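Local structure of BLUF domain-containing protein (Acinetobacter baumannii, 6W6Z) at residues Q10-E13 against K14-D17; I103-F106 against F107-G111; F128-E131 against L132-E136. The protein binds a flavin mononucleotide in its BLUF domain and probably serves as a blue-light photoreceptor. All blocks are in the same frame, centred on the assembly; numbering follows the deposited sequence.

How the contacts relate
The three contacts follow one another along the chain, each a local turn or helix segment. Contact 1 comes first, where strand 2-11 leaves the mixed sheet and runs through a turn toward helix 18-36. Contacts 2 and 3 belong to successive helices, 101-109 and 125-134, that follow the last strand, 95-98. Their centres are about 14 Å apart and they touch, I103 and F107 packing on F128 and I103 also on E131 and L132. Contact 1 lies about 25 Å from both, measured between centres, and touches neither. The chain thus has a surface turn whose N15 side chain lies about 4 Å from that of the flavin-binding R72, and a separate pair of packed helices.

Contact 1. Residues Q10-E13 against K14-D17; sequences QRNE and KNED
R11, the last residue of strand 2-11, reaches over the type I beta turn N12 to N15 that opens the loop before helix 18-36 and grips its far end. One backbone bond closes the turn, N15 N to N12 O at 3.1 Å. K14 N goes instead to the side-chain oxygen N12 OD1 at 2.9 Å, an Asx turn laid on the same residues, and meets it from above the amide plane of N12 and not on a lone pair. N12 thus serves the turn with both of its oxygens, and its ND2 bonds to Q71 O.

Side-chain polar bonds tie the turn to its surroundings. Q10 NE2 gives a nearly straight bond to E13 OE2 at 2.8 Å, and E13 OE1 also meets Y74 OH. The amide of N15 is held outside the turn: ND2 bonds to Q71 OE1 and D21 OD2, and its side chain touches R72, a residue that binds the flavin mononucleotide.

The R11 chain bends at its third torsion (chi3 88°), which brings the guanidinium edge-on. R11 NH1 lies in the carbonyl plane of N15, 2.8 Å from N15 O, and NH2 adds a weak bond to that same oxygen.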
loop_
_atom_site.group_PDB
_atom_site.type_symbol
_atom_site.label_atom_id
_atom_site.label_comp_id
_atom_site.label_asym_id
_atom_site.label_seq_id
_atom_site.Cartn_x
_atom_site.Cartn_y
_atom_site.Cartn_z
ATOM N N GLN A 10 1.159 -4.197 -10.273
ATOM C CA GLN A 10 1.611 -5.604 -10.395
ATOM C C GLN A 10 3.018 -5.709 -9.805
ATOM O O GLN A 10 3.914 -4.858 -10.086
ATOM C CB GLN A 10 1.567 -6.038 -11.858
ATOM C CG GLN A 10 1.769 -7.536 -12.015
ATOM C CD GLN A 10 0.577 -8.355 -11.571
ATOM O OE1 GLN A 10 -0.505 -7.835 -11.356
ATOM N NE2 GLN A 10 0.754 -9.661 -11.461
ATOM N N ARG A 11 3.248 -6.716 -8.983
ATOM C CA ARG A 11 4.614 -6.904 -8.470
ATOM C C ARG A 11 5.505 -7.327 -9.635
ATOM O O ARG A 11 5.046 -8.153 -10.434
ATOM C CB ARG A 11 4.657 -7.990 -7.403
ATOM C CG ARG A 11 6.066 -8.171 -6.886
ATOM C CD ARG A 11 6.125 -9.270 -5.888
ATOM N NE ARG A 11 6.349 -10.576 -6.484
ATOM C CZ ARG A 11 7.552 -11.034 -6.831
ATOM N NH1 ARG A 11 8.628 -10.273 -6.676
ATOM N NH2 ARG A 11 7.653 -12.241 -7.353
ATOM N N ASN A 12 6.742 -6.824 -9.692
ATOM C CA ASN A 12 7.721 -7.253 -10.737
ATOM C C ASN A 12 8.157 -8.696 -10.485
ATOM O O ASN A 12 9.090 -8.905 -9.710
ATOM C CB ASN A 12 8.924 -6.332 -10.828
ATOM C CG ASN A 12 9.810 -6.637 -12.026
ATOM O OD1 ASN A 12 9.696 -7.694 -12.632
ATOM N ND2 ASN A 12 10.690 -5.708 -12.379
ATOM N N GLU A 13 7.582 -9.629 -11.234
ATOM C CA GLU A 13 7.808 -11.081 -11.035
ATOM C C GLU A 13 9.252 -11.417 -11.444
ATOM O O GLU A 13 9.718 -12.510 -11.118
ATOM C CB GLU A 13 6.787 -11.919 -11.809
ATOM C CG GLU A 13 5.335 -11.686 -11.396
ATOM C CD GLU A 13 4.542 -10.747 -12.300
ATOM O OE1 GLU A 13 5.163 -10.098 -13.161
ATOM O OE2 GLU A 13 3.302 -10.661 -12.139
ATOM N N LYS A 14 9.977 -10.512 -12.088
ATOM C CA LYS A 14 11.396 -10.805 -12.430
ATOM C C LYS A 14 12.219 -10.934 -11.144
ATOM O O LYS A 14 13.211 -11.674 -11.173
ATOM C CB LYS A 14 11.989 -9.747 -13.353
ATOM C CG LYS A 14 11.402 -9.746 -14.755
ATOM C CD LYS A 14 11.804 -8.528 -15.539
ATOM C CE LYS A 14 13.296 -8.295 -15.546
ATOM N NZ LYS A 14 13.691 -7.423 -16.672
ATOM N N ASN A 15 11.841 -10.213 -10.083
ATOM C CA ASN A 15 12.508 -10.225 -8.759
ATOM C C ASN A 15 12.088 -11.505 -8.025
ATOM O O ASN A 15 10.911 -11.585 -7.584
ATOM C CB ASN A 15 12.129 -8.970 -7.971
ATOM C CG ASN A 15 12.722 -7.705 -8.556
ATOM O OD1 ASN A 15 13.279 -7.725 -9.647
ATOM N ND2 ASN A 15 12.644 -6.606 -7.819
ATOM N N GLU A 16 12.972 -12.497 -7.977
ATOM C CA GLU A 16 12.738 -13.823 -7.328
ATOM C C GLU A 16 12.534 -13.615 -5.820
ATOM O O GLU A 16 11.617 -14.267 -5.250
ATOM C CB GLU A 16 13.908 -14.774 -7.614
ATOM N N ASP A 17 13.341 -12.744 -5.204
ATOM C CA ASP A 17 13.407 -12.584 -3.731
ATOM C C ASP A 17 12.314 -11.596 -3.260
ATOM O O ASP A 17 12.636 -10.438 -2.864
ATOM C CB ASP A 17 14.812 -12.243 -3.247
ATOM C CG ASP A 17 14.955 -12.543 -1.748
ATOM O OD1 ASP A 17 13.902 -12.873 -1.077
ATOM O OD2 ASP A 17 16.094 -12.449 -1.261
#

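Contact 2. Residues I103-F106 against F107-G111; sequences IETF and FLNMG
F106 and F107, neighbours on helix 101-109, set their rings edge-to-face: the edge of F106 points at the face of F107, with the planes at 81° and the centroids 5.9 Å apart. Followed outward, F106 begins with CB, which sits beside the following amide, F107 N, as chain neighbours must. CG swings anti to the backbone N (chi1 173°), and from there CD2 comes to 4.2 Å from F107 CD2. Farther along the same rim, CE2 meets the methyl M110 CE at 3.8 Å, and CZ touches that methyl more loosely. The sulfur M110 SD stands 4.7 Å from the F106 centroid, a Met-aromatic contact of oblique approach. F106 also rests on L120 and on F127 of helix 125-134.

At the CD2-CE2 edge of its ring F107 lies alongside I103, the methyl I103 CG2 touching F107 CE2 at 3.8 Å, while I103 O sits in the plane of the ring at that edge. Toward solvent, T105 CG2 runs beside the amide of N109, and T105 OG1 bonds back to T101 O.

The backbone bonds run from F107 N to I103 O through M110 N to F106 O, the last lengthened to 3.3 Å. Beyond them G111, at positive phi, is the C-prime residue of a Schellman motif, G111 N bonding to L108 O and E112 N to F107 O, which ends the helix.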
loop_
_atom_site.group_PDB
_atom_site.type_symbol
_atom_site.label_atom_id
_atom_site.label_comp_id
_atom_site.label_asym_id
_atom_site.label_seq_id
_atom_site.Cartn_x
_atom_site.Cartn_y
_atom_site.Cartn_z
ATOM N N ILE A 103 -10.916 -10.525 3.520
ATOM C CA ILE A 103 -10.612 -9.897 2.204
ATOM C C ILE A 103 -10.918 -10.928 1.125
ATOM O O ILE A 103 -11.465 -10.557 0.111
ATOM C CB ILE A 103 -9.156 -9.408 2.169
ATOM C CG1 ILE A 103 -8.991 -8.183 3.077
ATOM C CG2 ILE A 103 -8.695 -9.160 0.753
ATOM C CD1 ILE A 103 -7.558 -7.884 3.457
ATOM N N GLU A 104 -10.617 -12.183 1.395
ATOM C CA GLU A 104 -10.908 -13.275 0.445
ATOM C C GLU A 104 -12.433 -13.312 0.263
ATOM O O GLU A 104 -12.898 -13.361 -0.905
ATOM C CB GLU A 104 -10.347 -14.578 0.959
ATOM C CG GLU A 104 -8.854 -14.691 0.750
ATOM C CD GLU A 104 -8.167 -15.721 1.622
ATOM O OE1 GLU A 104 -8.888 -16.541 2.319
ATOM O OE2 GLU A 104 -6.934 -15.755 1.542
ATOM N N THR A 105 -13.189 -13.231 1.359
ATOM C CA THR A 105 -14.682 -13.262 1.319
ATOM C C THR A 105 -15.224 -12.078 0.503
ATOM O O THR A 105 -16.102 -12.272 -0.335
ATOM C CB THR A 105 -15.275 -13.365 2.720
ATOM O OG1 THR A 105 -14.792 -14.605 3.229
ATOM C CG2 THR A 105 -16.787 -13.321 2.697
ATOM N N PHE A 106 -14.638 -10.893 0.654
ATOM C CA PHE A 106 -15.045 -9.689 -0.094
ATOM C C PHE A 106 -14.922 -9.910 -1.604
ATOM O O PHE A 106 -15.874 -9.616 -2.404
ATOM C CB PHE A 106 -14.217 -8.520 0.417
ATOM C CG PHE A 106 -14.409 -7.270 -0.382
ATOM C CD1 PHE A 106 -15.640 -6.631 -0.367
ATOM C CD2 PHE A 106 -13.398 -6.780 -1.180
ATOM C CE1 PHE A 106 -15.821 -5.466 -1.090
ATOM C CE2 PHE A 106 -13.593 -5.624 -1.919
ATOM C CZ PHE A 106 -14.793 -4.962 -1.844
ATOM N N PHE A 107 -13.770 -10.435 -2.017
ATOM C CA PHE A 107 -13.432 -10.649 -3.439
ATOM C C PHE A 107 -14.389 -11.703 -4.012
ATOM O O PHE A 107 -14.982 -11.491 -5.098
ATOM C CB PHE A 107 -11.952 -11.029 -3.564
ATOM C CG PHE A 107 -11.007 -9.866 -3.723
ATOM C CD1 PHE A 107 -10.684 -9.391 -4.982
ATOM C CD2 PHE A 107 -10.395 -9.261 -2.633
ATOM C CE1 PHE A 107 -9.806 -8.329 -5.158
ATOM C CE2 PHE A 107 -9.511 -8.199 -2.813
ATOM C CZ PHE A 107 -9.216 -7.736 -4.072
ATOM N N LEU A 108 -14.524 -12.826 -3.316
ATOM C CA LEU A 108 -15.328 -13.970 -3.798
ATOM C C LEU A 108 -16.808 -13.575 -3.875
ATOM O O LEU A 108 -17.487 -14.027 -4.838
ATOM C CB LEU A 108 -15.132 -15.177 -2.878
ATOM C CG LEU A 108 -13.775 -15.858 -2.969
ATOM C CD1 LEU A 108 -13.585 -16.780 -1.764
ATOM C CD2 LEU A 108 -13.609 -16.636 -4.261
ATOM N N ASN A 109 -17.290 -12.765 -2.923
ATOM C CA ASN A 109 -18.729 -12.421 -2.866
ATOM C C ASN A 109 -19.080 -11.513 -4.021
ATOM O O ASN A 109 -20.261 -11.541 -4.392
ATOM C CB ASN A 109 -19.127 -11.707 -1.578
ATOM C CG ASN A 109 -19.413 -12.692 -0.475
ATOM O OD1 ASN A 109 -19.594 -13.873 -0.737
ATOM N ND2 ASN A 109 -19.404 -12.225 0.760
ATOM N N MET A 110 -18.117 -10.731 -4.544
ATOM C CA MET A 110 -18.414 -9.869 -5.716
ATOM C C MET A 110 -17.960 -10.519 -7.020
ATOM O O MET A 110 -18.033 -9.836 -8.060
ATOM C CB MET A 110 -17.820 -8.470 -5.557
ATOM C CG MET A 110 -16.329 -8.406 -5.568
ATOM S SD MET A 110 -15.846 -6.645 -5.626
ATOM C CE MET A 110 -14.072 -6.834 -5.504
ATOM N N GLY A 111 -17.577 -11.800 -6.983
ATOM C CA GLY A 111 -17.400 -12.619 -8.200
ATOM C C GLY A 111 -15.975 -12.670 -8.734
ATOM O O GLY A 111 -15.793 -13.183 -9.836
#

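Contact 3. Residues F128-E131 against L132-E136; sequences FLNE and LLIAE
L133 N donates to L129 O at 2.8 Å, the shortest of four successive i to i+4 bonds that carry helix 125-134 to its last turn. L132 N to F128 O and A135 N to E131 O each span 2.9 Å, and I134 N to N130 O completes the set. A135 is the first residue to leave helical angles, yet its N-H is still held by E131 O, and its CB comes within 3.3 Å of that oxygen.

On the buried side L132 lies over one face of the F128 ring. CG makes a CH-pi contact 4.3 Å from the centroid, 17° off the normal and displaced toward the rim, while CD1 reaches F128 CE2 at 3.7 Å and CD2 leans toward CZ. This depends on the phenylalanine torsion (chi1 -166°), which turns the ring along the helix toward L132. Y43 and F50 both meet F128 in edge-to-face ring pairs, and L132 also packs on F50 and V97 of the sheet.

The outer side mixes polar and apolar groups. I134 CD1 approaches E131 OE2 at 4.0 Å and lies near N130 ND2, but the polar partner of that carboxylate oxygen is N102 ND2 on helix 101-109.

At the C-terminal end, L132 O in the last turn and A135 O just after it both accept from K95 NZ. Apolar and aromatic carbons thus hold the helix on the sheet, its outer side is tied through E131 to N102, and at its end the lysine, probably charged, would complement the C-terminal carbonyls and the negative end of the helix dipole.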
loop_
_atom_site.group_PDB
_atom_site.type_symbol
_atom_site.label_atom_id
_atom_site.label_comp_id
_atom_site.label_asym_id
_atom_site.label_seq_id
_atom_site.Cartn_x
_atom_site.Cartn_y
_atom_site.Cartn_z
ATOM N N PHE A 128 -13.126 -1.914 0.893
ATOM C CA PHE A 128 -11.729 -2.419 0.896
ATOM C C PHE A 128 -10.863 -1.624 1.866
ATOM O O PHE A 128 -10.125 -2.281 2.632
ATOM C CB PHE A 128 -11.073 -2.438 -0.475
ATOM C CG PHE A 128 -9.794 -3.249 -0.531
ATOM C CD1 PHE A 128 -9.792 -4.611 -0.256
ATOM C CD2 PHE A 128 -8.594 -2.646 -0.890
ATOM C CE1 PHE A 128 -8.620 -5.349 -0.340
ATOM C CE2 PHE A 128 -7.425 -3.386 -0.980
ATOM C CZ PHE A 128 -7.448 -4.741 -0.732
ATOM N N LEU A 129 -10.931 -0.297 1.858
ATOM C CA LEU A 129 -10.171 0.504 2.835
ATOM C C LEU A 129 -10.605 0.121 4.257
ATOM O O LEU A 129 -9.726 -0.001 5.145
ATOM C CB LEU A 129 -10.369 1.990 2.576
ATOM C CG LEU A 129 -9.639 2.568 1.376
ATOM C CD1 LEU A 129 -9.979 4.052 1.215
ATOM C CD2 LEU A 129 -8.130 2.382 1.503
ATOM N N ASN A 130 -11.903 -0.091 4.485
ATOM C CA ASN A 130 -12.389 -0.422 5.841
ATOM C C ASN A 130 -11.779 -1.761 6.251
ATOM O O ASN A 130 -11.320 -1.843 7.407
ATOM C CB ASN A 130 -13.912 -0.379 5.966
ATOM C CG ASN A 130 -14.336 -0.838 7.341
ATOM O OD1 ASN A 130 -14.204 -0.097 8.321
ATOM N ND2 ASN A 130 -14.743 -2.092 7.432
ATOM N N GLU A 131 -11.720 -2.740 5.344
ATOM C CA GLU A 131 -11.111 -4.069 5.615
ATOM C C GLU A 131 -9.633 -3.880 5.941
ATOM O O GLU A 131 -9.136 -4.558 6.848
ATOM C CB GLU A 131 -11.276 -5.055 4.451
ATOM C CG GLU A 131 -12.684 -5.596 4.280
ATOM C CD GLU A 131 -13.262 -6.298 5.502
ATOM O OE1 GLU A 131 -14.441 -6.014 5.839
ATOM O OE2 GLU A 131 -12.516 -7.076 6.166
ATOM N N LEU A 132 -8.945 -2.984 5.239
ATOM C CA LEU A 132 -7.488 -2.744 5.490
ATOM C C LEU A 132 -7.303 -2.054 6.843
ATOM O O LEU A 132 -6.301 -2.352 7.518
ATOM C CB LEU A 132 -6.899 -1.903 4.368
ATOM C CG LEU A 132 -6.830 -2.549 2.982
ATOM C CD1 LEU A 132 -6.057 -1.628 2.035
ATOM C CD2 LEU A 132 -6.176 -3.921 3.030
ATOM N N LEU A 133 -8.208 -1.156 7.215
ATOM C CA LEU A 133 -8.172 -0.476 8.529
ATOM C C LEU A 133 -8.369 -1.506 9.659
ATOM O O LEU A 133 -7.620 -1.429 10.636
ATOM C CB LEU A 133 -9.241 0.613 8.582
ATOM C CG LEU A 133 -9.307 1.382 9.902
ATOM C CD1 LEU A 133 -7.992 2.095 10.202
ATOM C CD2 LEU A 133 -10.455 2.391 9.897
ATOM N N ILE A 134 -9.341 -2.410 9.552
ATOM C CA ILE A 134 -9.702 -3.317 10.682
ATOM C C ILE A 134 -8.783 -4.542 10.718
ATOM O O ILE A 134 -8.626 -5.101 11.802
ATOM C CB ILE A 134 -11.196 -3.699 10.683
ATOM C CG1 ILE A 134 -11.574 -4.662 9.553
ATOM C CG2 ILE A 134 -12.042 -2.430 10.701
ATOM C CD1 ILE A 134 -13.024 -5.111 9.581
ATOM N N ALA A 135 -8.175 -4.949 9.605
ATOM C CA ALA A 135 -7.203 -6.065 9.550
ATOM C C ALA A 135 -6.112 -5.915 10.628
ATOM O O ALA A 135 -5.656 -4.776 10.913
ATOM C CB ALA A 135 -6.591 -6.149 8.165
ATOM N N GLU A 136 -5.710 -7.045 11.224
ATOM C CA GLU A 136 -4.482 -7.155 12.060
ATOM C C GLU A 136 -3.305 -6.857 11.130
ATOM O O GLU A 136 -3.278 -7.462 10.059
ATOM C CB GLU A 136 -4.323 -8.579 12.628
#